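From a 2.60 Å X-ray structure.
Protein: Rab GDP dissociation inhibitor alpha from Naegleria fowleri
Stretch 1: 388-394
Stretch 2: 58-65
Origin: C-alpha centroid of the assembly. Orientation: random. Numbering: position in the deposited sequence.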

# COMPACT_ATOMS: atom_id res chain seq x y z
N ASP A 388 25.22 -45.03 4.92
CA ASP A 388 24.94 -46.22 4.12
C ASP A 388 25.28 -45.98 2.65
O ASP A 388 25.92 -46.82 2.01
CB ASP A 388 23.48 -46.63 4.26
CG ASP A 388 23.16 -47.26 5.60
OD1 ASP A 388 24.05 -47.37 6.48
OD2 ASP A 388 21.99 -47.66 5.77
N GLU A 389 24.80 -44.87 2.11
CA GLU A 389 25.03 -44.47 0.73
C GLU A 389 25.17 -42.96 0.66
O GLU A 389 24.50 -42.23 1.40
CB GLU A 389 23.92 -44.91 -0.24
CG GLU A 389 23.96 -46.37 -0.61
CD GLU A 389 25.13 -46.72 -1.50
OE1 GLU A 389 25.81 -45.79 -2.00
OE2 GLU A 389 25.36 -47.93 -1.73
N LYS A 390 26.08 -42.52 -0.21
CA LYS A 390 26.40 -41.11 -0.36
C LYS A 390 26.44 -40.77 -1.85
O LYS A 390 27.09 -41.46 -2.64
CB LYS A 390 27.75 -40.81 0.31
CG LYS A 390 28.16 -39.38 0.27
CD LYS A 390 29.55 -39.16 0.84
CE LYS A 390 30.56 -40.11 0.22
NZ LYS A 390 31.92 -39.53 0.29
N PHE A 391 25.76 -39.69 -2.22
CA PHE A 391 25.72 -39.23 -3.61
C PHE A 391 26.20 -37.79 -3.69
O PHE A 391 25.65 -36.91 -3.01
CB PHE A 391 24.31 -39.31 -4.20
CG PHE A 391 23.66 -40.64 -4.02
CD1 PHE A 391 23.90 -41.67 -4.92
CD2 PHE A 391 22.78 -40.85 -2.96
CE1 PHE A 391 23.28 -42.90 -4.77
CE2 PHE A 391 22.16 -42.09 -2.80
CZ PHE A 391 22.41 -43.12 -3.71
N VAL A 392 27.19 -37.54 -4.53
CA VAL A 392 27.74 -36.19 -4.72
C VAL A 392 27.03 -35.52 -5.89
O VAL A 392 27.10 -36.00 -7.02
CB VAL A 392 29.25 -36.22 -4.94
CG1 VAL A 392 29.76 -34.81 -5.20
CG2 VAL A 392 29.95 -36.79 -3.73
N TYR A 393 26.37 -34.40 -5.61
CA TYR A 393 25.54 -33.69 -6.58
C TYR A 393 26.02 -32.24 -6.66
O TYR A 393 25.67 -31.42 -5.81
CB TYR A 393 24.07 -33.79 -6.19
CG TYR A 393 23.10 -33.23 -7.20
CD1 TYR A 393 23.24 -33.50 -8.56
CD2 TYR A 393 22.03 -32.44 -6.80
CE1 TYR A 393 22.34 -32.99 -9.49
CE2 TYR A 393 21.13 -31.93 -7.71
CZ TYR A 393 21.29 -32.21 -9.06
OH TYR A 393 20.38 -31.69 -9.96
N ILE A 394 26.82 -31.93 -7.67
CA ILE A 394 27.39 -30.60 -7.87
C ILE A 394 26.69 -29.93 -9.05
O ILE A 394 26.54 -30.54 -10.12
CB ILE A 394 28.91 -30.69 -8.09
CG1 ILE A 394 29.55 -31.45 -6.93
CG2 ILE A 394 29.50 -29.29 -8.22
CD1 ILE A 394 30.99 -31.81 -7.16
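Stretch 2, residues 58-65: QMFEKFRG

A side chain aimed from a strand at a helix can lodge among residues of successive turns, and polar groups can add to the contact; this pair, more than 300 residues apart in sequence, is a good example. Stretch 2 continues a helix that begins earlier in the chain, with Phe 63 N hydrogen-bonded to Met 59 O and Arg 64 N to Phe 60 O, both at 2.8 Å. Its axis passes 9.2 Å from that of the extended strand, and the two N-to-C directions diverge by 58°. Gly 65 then leaves helical geometry with positive phi.

Along stretch 1, Asp 388 stays out of reach of the helix. Glu 389 makes the first contact, a salt bridge of 2.6 Å from OE1 to NH2 of Arg 64. Lys 390 points its side chain away, yet its backbone is engaged: its O accepts a hydrogen bond from Arg 64 NH2 at 3.1 Å and a weak one from NH1 at 3.4 Å. One guanidinium thus grips both a carboxylate and a strand carbonyl.

Phe 391, buried and aimed at the helix, is the centre of the packing. Met 59 CE lies over one face of its ring, 3.5 Å from CD2, while the edge of the Phe 391 ring turns, offset, toward the face of Phe 60, with Phe 391 CZ 3.9 Å from Phe 60 CE1. Phe 391 CB sits over the ring of Phe 63, 4.1 Å from its centroid.

Val 392 again points away, but its N and Arg 64 NH1 both donate to one water, at 3.0 and 3.1 Å respectively, the latter bond weak. Tyr 393, directed sideways, extends the apolar contact: its CD1 lies 3.6 Å from Phe 63 CZ. Tyr 393 CE1 also approaches Lys 62 CE at 3.7 Å. Ile 394 points away and makes no contact with the helix.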

# COMPACT_ATOMS: atom_id res chain seq x y z
N GLN A 58 16.24 -44.51 -9.53
CA GLN A 58 16.58 -43.32 -10.30
C GLN A 58 17.84 -42.65 -9.77
O GLN A 58 18.64 -42.12 -10.55
CB GLN A 58 15.40 -42.35 -10.31
CG GLN A 58 14.18 -42.84 -11.10
CD GLN A 58 12.93 -41.99 -10.91
OE1 GLN A 58 12.70 -41.43 -9.83
NE2 GLN A 58 12.13 -41.89 -11.96
N MET A 59 18.04 -42.66 -8.45
CA MET A 59 19.28 -42.14 -7.88
C MET A 59 20.49 -42.94 -8.36
O MET A 59 21.50 -42.37 -8.76
CB MET A 59 19.21 -42.15 -6.35
CG MET A 59 18.22 -41.18 -5.78
SD MET A 59 18.77 -39.47 -5.88
CE MET A 59 20.12 -39.44 -4.72
N PHE A 60 20.38 -44.27 -8.31
CA PHE A 60 21.49 -45.12 -8.75
C PHE A 60 21.75 -44.98 -10.25
O PHE A 60 22.91 -45.01 -10.68
CB PHE A 60 21.23 -46.57 -8.37
CG PHE A 60 21.79 -46.95 -7.03
CD1 PHE A 60 21.20 -46.48 -5.86
CD2 PHE A 60 22.91 -47.75 -6.93
CE1 PHE A 60 21.72 -46.81 -4.62
CE2 PHE A 60 23.44 -48.09 -5.69
CZ PHE A 60 22.85 -47.62 -4.54
N GLU A 61 20.70 -44.84 -11.07
CA GLU A 61 20.95 -44.59 -12.49
C GLU A 61 21.65 -43.26 -12.68
O GLU A 61 22.64 -43.17 -13.43
CB GLU A 61 19.64 -44.64 -13.29
N LYS A 62 21.22 -42.22 -11.96
CA LYS A 62 21.79 -40.89 -12.15
C LYS A 62 23.24 -40.82 -11.65
O LYS A 62 24.09 -40.23 -12.32
CB LYS A 62 20.92 -39.84 -11.46
CG LYS A 62 21.45 -38.41 -11.54
CD LYS A 62 20.46 -37.42 -10.97
CE LYS A 62 20.94 -35.98 -11.11
NZ LYS A 62 20.95 -35.50 -12.52
N PHE A 63 23.53 -41.41 -10.49
CA PHE A 63 24.82 -41.20 -9.85
C PHE A 63 25.78 -42.38 -9.96
O PHE A 63 26.95 -42.23 -9.59
CB PHE A 63 24.63 -40.85 -8.37
CG PHE A 63 23.98 -39.52 -8.17
CD1 PHE A 63 24.73 -38.36 -8.25
CD2 PHE A 63 22.61 -39.43 -7.94
CE1 PHE A 63 24.13 -37.12 -8.07
CE2 PHE A 63 22.00 -38.20 -7.76
CZ PHE A 63 22.77 -37.03 -7.83
N ARG A 64 25.33 -43.54 -10.43
CA ARG A 64 26.22 -44.70 -10.47
C ARG A 64 26.33 -45.33 -11.85
O ARG A 64 27.36 -45.94 -12.16
CB ARG A 64 25.76 -45.75 -9.45
CG ARG A 64 25.71 -45.23 -8.03
CD ARG A 64 27.10 -45.12 -7.41
NE ARG A 64 27.02 -45.23 -5.96
CZ ARG A 64 27.05 -44.18 -5.16
NH1 ARG A 64 27.18 -42.96 -5.68
NH2 ARG A 64 26.95 -44.33 -3.84
N GLY A 65 25.32 -45.19 -12.68
CA GLY A 65 25.35 -45.78 -14.01
C GLY A 65 24.03 -46.40 -14.42
O GLY A 65 23.14 -46.68 -13.61
O HOH W 1 28.15 -40.02 -5.85